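Local coordinates for protein lovastatin nonaketide synthase mokA (Monascus pilosus, PDB 6AD3) that carries out the iterative nine-step assembly of the polyketide precursor of lovastatin (monacolin K), the part described here being its condensation domain, at residues Leu78-Glu83 against Arg245-Leu250; Gly253-Asp258 against Ala404-Gly409. The protein carries 1 engineered substitution. One frame throughout, in Å; residues are numbered along the deposited sequence.

Contact 1. Residues Leu78-Glu83 against Arg245-Leu250; sequences LSLGQE and RQREAL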
loop_
_atom_site.group_PDB
_atom_site.type_symbol
_atom_site.label_atom_id
_atom_site.label_comp_id
_atom_site.label_asym_id
_atom_site.label_seq_id
_atom_site.Cartn_x
_atom_site.Cartn_y
_atom_site.Cartn_z
ATOM N N LEU A 78 3.680 16.042 -12.595
ATOM C CA LEU A 78 3.428 14.931 -11.692
ATOM C C LEU A 78 3.016 15.449 -10.301
ATOM O O LEU A 78 3.453 16.507 -9.840
ATOM C CB LEU A 78 4.651 14.028 -11.599
ATOM C CG LEU A 78 5.204 13.359 -12.868
ATOM C CD1 LEU A 78 6.352 12.417 -12.534
ATOM C CD2 LEU A 78 4.116 12.618 -13.612
ATOM N N SER A 79 2.146 14.720 -9.636
ATOM C CA SER A 79 1.928 14.943 -8.222
ATOM C C SER A 79 3.224 14.654 -7.477
ATOM O O SER A 79 4.134 14.013 -8.011
ATOM C CB SER A 79 0.806 14.028 -7.688
ATOM O OG SER A 79 1.254 12.689 -7.532
ATOM N N LEU A 80 3.291 15.104 -6.234
ATOM C CA LEU A 80 4.473 14.894 -5.419
ATOM C C LEU A 80 4.741 13.355 -5.265
ATOM O O LEU A 80 5.873 12.882 -5.411
ATOM C CB LEU A 80 4.275 15.593 -4.083
ATOM C CG LEU A 80 4.389 17.124 -4.116
ATOM C CD1 LEU A 80 3.824 17.728 -2.841
ATOM C CD2 LEU A 80 5.832 17.530 -4.327
ATOM N N GLY A 81 3.698 12.609 -4.968
ATOM C CA GLY A 81 3.793 11.156 -4.838
ATOM C C GLY A 81 4.172 10.497 -6.142
ATOM O O GLY A 81 5.012 9.578 -6.158
ATOM N N GLN A 82 3.567 10.924 -7.259
ATOM C CA GLN A 82 3.994 10.398 -8.569
ATOM C C GLN A 82 5.475 10.649 -8.842
ATOM O O GLN A 82 6.179 9.790 -9.371
ATOM C CB GLN A 82 3.174 10.989 -9.689
ATOM C CG GLN A 82 1.747 10.476 -9.764
ATOM C CD GLN A 82 0.910 11.241 -10.770
ATOM O OE1 GLN A 82 1.189 12.406 -11.077
ATOM N NE2 GLN A 82 -0.059 10.560 -11.373
ATOM N N GLU A 83 5.961 11.848 -8.481
ATOM C CA GLU A 83 7.311 12.223 -8.773
ATOM C C GLU A 83 8.332 11.340 -8.047
ATOM O O GLU A 83 9.282 10.857 -8.662
ATOM C CB GLU A 83 7.526 13.703 -8.422
ATOM C CG GLU A 83 8.944 14.193 -8.660
ATOM C CD GLU A 83 9.118 15.692 -8.375
ATOM O OE1 GLU A 83 8.135 16.450 -8.351
ATOM O OE2 GLU A 83 10.240 16.088 -8.059
ATOM N N ARG A 245 -3.184 21.239 -5.741
ATOM C CA ARG A 245 -3.424 21.886 -4.465
ATOM C C ARG A 245 -2.413 21.457 -3.412
ATOM O O ARG A 245 -1.930 22.256 -2.592
ATOM C CB ARG A 245 -4.839 21.628 -3.962
ATOM C CG ARG A 245 -5.902 22.399 -4.723
ATOM C CD ARG A 245 -7.248 22.346 -4.018
ATOM N NE ARG A 245 -7.907 23.653 -4.047
ATOM C CZ ARG A 245 -9.211 23.841 -4.239
ATOM N NH1 ARG A 245 -10.025 22.806 -4.415
ATOM N NH2 ARG A 245 -9.705 25.072 -4.259
ATOM N N GLN A 246 -2.031 20.195 -3.464
ATOM C CA GLN A 246 -1.060 19.686 -2.541
ATOM C C GLN A 246 0.328 20.259 -2.832
ATOM O O GLN A 246 1.063 20.685 -1.930
ATOM C CB GLN A 246 -1.030 18.149 -2.662
ATOM C CG GLN A 246 -0.162 17.462 -1.637
ATOM C CD GLN A 246 -0.156 15.961 -1.871
ATOM O OE1 GLN A 246 0.141 15.512 -2.973
ATOM N NE2 GLN A 246 -0.708 15.220 -0.918
ATOM N N ARG A 247 0.673 20.361 -4.099
ATOM C CA ARG A 247 1.980 20.930 -4.471
ATOM C C ARG A 247 2.052 22.405 -4.074
ATOM O O ARG A 247 3.038 22.863 -3.487
ATOM C CB ARG A 247 2.181 20.767 -5.974
ATOM C CG ARG A 247 3.601 20.964 -6.429
ATOM C CD ARG A 247 3.747 20.583 -7.891
ATOM N NE ARG A 247 4.083 19.189 -8.093
ATOM C CZ ARG A 247 5.301 18.680 -7.901
ATOM N NH1 ARG A 247 6.255 19.399 -7.335
ATOM N NH2 ARG A 247 5.578 17.464 -8.274
ATOM N N GLU A 248 0.943 23.116 -4.267
ATOM C CA GLU A 248 0.880 24.551 -3.909
ATOM C C GLU A 248 1.003 24.773 -2.414
ATOM O O GLU A 248 1.580 25.767 -1.974
ATOM C CB GLU A 248 -0.428 25.167 -4.433
ATOM C CG GLU A 248 -0.383 25.338 -5.950
ATOM C CD GLU A 248 -1.700 25.860 -6.552
ATOM O OE1 GLU A 248 -2.678 26.077 -5.784
ATOM O OE2 GLU A 248 -1.766 25.968 -7.804
ATOM N N ALA A 249 0.454 23.852 -1.631
ATOM C CA ALA A 249 0.583 23.915 -0.165
ATOM C C ALA A 249 2.053 23.790 0.250
ATOM O O ALA A 249 2.542 24.532 1.110
ATOM C CB ALA A 249 -0.261 22.828 0.498
ATOM N N LEU A 250 2.769 22.855 -0.370
ATOM C CA LEU A 250 4.207 22.729 -0.109
ATOM C C LEU A 250 4.943 24.000 -0.526
ATOM O O LEU A 250 5.704 24.561 0.272
ATOM C CB LEU A 250 4.800 21.515 -0.835
ATOM C CG LEU A 250 6.318 21.409 -0.801
ATOM C CD1 LEU A 250 6.783 21.271 0.644
ATOM C CD2 LEU A 250 6.792 20.235 -1.658
HETATM O O HOH W 1 1.068 16.711 -5.328
HETATM O O HOH W 2 1.149 13.153 -3.640
#
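L80 overlaps the guanidinium of R247: its CD2 sits over one face, 3.6 Å from NH1 and offset toward the rim. The same methyl meets L250, CD2 to CD2, at 3.9 Å. CD1 of L80 packs over the R247 backbone and the CG of Q246.

The guanidinium edge is used for polar bonds. NH2 of R247 donates to L78 O at 2.8 Å, from above the carbonyl plane, and NE adds a weak bond to the same oxygen. NH2 also forms a salt bridge with E83 OE1 at 2.8 Å, a fairly straight bond (164°). Carboxylate and guanidinium are nearly coplanar, 11° apart. The extended E83 chain, CG anti to the backbone N (chi1 178°), reaches R247, while its OE2 pairs with R87. Two partners on NH2 and a methyl on the face probably restrict the rotation of the guanidinium.

Two waters also link the segments. Each accepts from a first-turn amide, L80 N or G81 N, and donates to Q246 OE1. Q82 N bonds S79 OG at 2.9 Å, and S79 N bonds Q82 OE1. Helix 239-251 packs on the start of helix 80-91, where S79 and Q82 form a capping box.

Contact 2. Residues Gly253-Asp258 against Ala404-Gly409; sequences GQMDAD and ARVPYG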
loop_
_atom_site.group_PDB
_atom_site.type_symbol
_atom_site.label_atom_id
_atom_site.label_comp_id
_atom_site.label_asym_id
_atom_site.label_seq_id
_atom_site.Cartn_x
_atom_site.Cartn_y
_atom_site.Cartn_z
ATOM N N GLY A 253 4.504 27.184 1.682
ATOM C CA GLY A 253 4.991 27.135 3.037
ATOM C C GLY A 253 4.015 26.553 4.014
ATOM O O GLY A 253 4.306 26.443 5.197
ATOM N N GLN A 254 2.905 26.045 3.514
ATOM C CA GLN A 254 1.876 25.557 4.391
ATOM C C GLN A 254 2.120 24.147 4.911
ATOM O O GLN A 254 1.362 23.659 5.745
ATOM C CB GLN A 254 0.539 25.628 3.700
ATOM C CG GLN A 254 0.123 27.048 3.447
ATOM C CD GLN A 254 -1.324 27.150 3.084
ATOM O OE1 GLN A 254 -2.177 27.320 3.950
ATOM N NE2 GLN A 254 -1.624 26.896 1.830
ATOM N N MET A 255 3.103 23.459 4.347
ATOM C CA MET A 255 3.542 22.185 4.918
ATOM C C MET A 255 4.716 22.369 5.844
ATOM O O MET A 255 5.272 21.385 6.321
ATOM C CB MET A 255 3.926 21.173 3.815
ATOM C CG MET A 255 2.733 20.601 3.078
ATOM S SD MET A 255 3.275 19.215 2.040
ATOM C CE MET A 255 1.716 18.884 1.225
ATOM N N ASP A 256 5.169 23.616 6.042
ATOM C CA ASP A 256 6.446 23.814 6.732
ATOM C C ASP A 256 6.400 23.318 8.164
ATOM O O ASP A 256 7.366 22.729 8.630
ATOM C CB ASP A 256 6.884 25.284 6.688
ATOM C CG ASP A 256 7.488 25.674 5.343
ATOM O OD1 ASP A 256 7.678 24.792 4.478
ATOM O OD2 ASP A 256 7.748 26.879 5.142
ATOM N N ALA A 257 5.276 23.513 8.855
ATOM C CA ALA A 257 5.162 23.049 10.252
ATOM C C ALA A 257 5.138 21.514 10.346
ATOM O O ALA A 257 5.746 20.911 11.265
ATOM C CB ALA A 257 3.932 23.636 10.909
ATOM N N ASP A 258 4.525 20.875 9.351
ATOM C CA ASP A 258 4.502 19.411 9.291
ATOM C C ASP A 258 5.872 18.855 8.994
ATOM O O ASP A 258 6.343 17.898 9.654
ATOM C CB ASP A 258 3.484 18.929 8.257
ATOM C CG ASP A 258 2.055 19.297 8.617
ATOM O OD1 ASP A 258 1.742 19.442 9.802
ATOM O OD2 ASP A 258 1.247 19.506 7.693
ATOM N N ALA A 404 -0.118 14.623 8.807
ATOM C CA ALA A 404 -0.122 13.510 7.846
ATOM C C ALA A 404 0.019 13.917 6.363
ATOM O O ALA A 404 0.122 13.050 5.522
ATOM C CB ALA A 404 -1.386 12.681 8.006
ATOM N N ARG A 405 -0.093 15.209 6.056
ATOM C CA ARG A 405 -0.218 15.661 4.665
ATOM C C ARG A 405 1.101 15.689 3.886
ATOM O O ARG A 405 1.108 15.889 2.679
ATOM C CB ARG A 405 -0.823 17.045 4.618
ATOM C CG ARG A 405 -2.270 17.112 5.053
ATOM C CD ARG A 405 -2.746 18.565 5.011
ATOM N NE ARG A 405 -3.752 18.869 6.028
ATOM C CZ ARG A 405 -5.061 18.747 5.838
ATOM N NH1 ARG A 405 -5.530 18.293 4.680
ATOM N NH2 ARG A 405 -5.903 19.069 6.808
ATOM N N VAL A 406 2.215 15.445 4.544
ATOM C CA VAL A 406 3.477 15.486 3.870
ATOM C C VAL A 406 3.776 14.176 3.121
ATOM O O VAL A 406 3.942 13.133 3.754
ATOM C CB VAL A 406 4.612 15.756 4.852
ATOM C CG1 VAL A 406 5.924 15.855 4.107
ATOM C CG2 VAL A 406 4.342 17.035 5.592
ATOM N N PRO A 407 3.883 14.238 1.778
ATOM C CA PRO A 407 4.281 13.024 1.041
ATOM C C PRO A 407 5.709 12.578 1.451
ATOM O O PRO A 407 6.595 13.420 1.601
ATOM C CB PRO A 407 4.262 13.477 -0.411
ATOM C CG PRO A 407 3.278 14.618 -0.448
ATOM C CD PRO A 407 3.479 15.320 0.867
ATOM N N TYR A 408 5.885 11.314 1.804
ATOM C CA TYR A 408 7.133 10.904 2.494
ATOM C C TYR A 408 8.373 11.174 1.610
ATOM O O TYR A 408 9.446 11.474 2.122
ATOM C CB TYR A 408 7.098 9.454 2.959
ATOM C CG TYR A 408 7.254 8.448 1.861
ATOM C CD1 TYR A 408 6.179 8.096 1.052
ATOM C CD2 TYR A 408 8.427 7.787 1.686
ATOM C CE1 TYR A 408 6.304 7.145 0.041
ATOM C CE2 TYR A 408 8.587 6.845 0.653
ATOM C CZ TYR A 408 7.477 6.478 -0.104
ATOM O OH TYR A 408 7.676 5.598 -1.141
ATOM N N GLY A 409 8.217 11.096 0.283
ATOM C CA GLY A 409 9.342 11.367 -0.619
ATOM C C GLY A 409 9.872 12.786 -0.477
ATOM O O GLY A 409 11.086 13.030 -0.603
#
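The two backbones approach most closely at D258 and V406, with CA atoms 6.8 Å apart, where the first turn of helix 256-266 faces the loop that leads into helix 408-414. No hydrogen bond joins the segments. A type I turn from G253 to D256, closed by D256 N to G253 O at 3.1 Å, leads into helix 256-266. G253, with positive phi, follows helix 239-251 in a Schellman motif.

M255 carries much of the contact. Its CG lies anti to the carbonyl carbon (chi1 -73°), and the chain beyond is extended, which sends the thioether toward the loop. CE makes the closest approach. It lies 3.4 Å from R405 O and 4.0 Å from P407 CD. The M255 chain crosses the proline ring at about a right angle. SD follows, near R405 O and P407 CD as well, and lies 4.3 Å from V406 CG2. Q246 and L250 of helix 239-251 also touch M255.

D258 makes the second contact, mainly through its CB. V406 CG2 lies 3.4 Å from that CB, a close fit. V406 places CG1 anti to the backbone N (chi1 -177°), and CG2 is the branch that meets the helix. The carboxylate has its partner in the same loop: OD1 of D258 is hydrogen-bonded to ND1 of H403. D258 OD2 stays 5.3 Å from R405 NE, too far for a salt bridge, though the opposite charges may attract weakly. P407 is the N-cap residue of helix 408-414, and N371 bonds the backbone on both sides of it, at V406 O and Y408 N.

The chemistry is therefore mainly van der Waals. The M255 thioether, the V406 methyl, P407 and the D258 CB pack without a bond. H403 and N371 take up the polar groups named, so the direct join rests on packing.

In the fold
The contacts adjoin, their centres about 10 Å apart on one side of the chain's centre, and both lie in the condensation domain. Both are peripheral, about 19 and 20 Å from that centre, so neither is in the domain core. They are linked through consecutive helices: 239-251 serves contact 1 and 256-266 serves contact 2. A249 O probably accepts a hydrogen bond from Q254 N at the junction. L80 and Q246 of contact 1 both pack on P407 of contact 2, so the loop before helix 408-414 meets both. Contact 1 is only partly buried and mixes apolar packing with a salt bridge and bridging waters. Contact 2 is more buried and apolar, although R405 at its border is exposed.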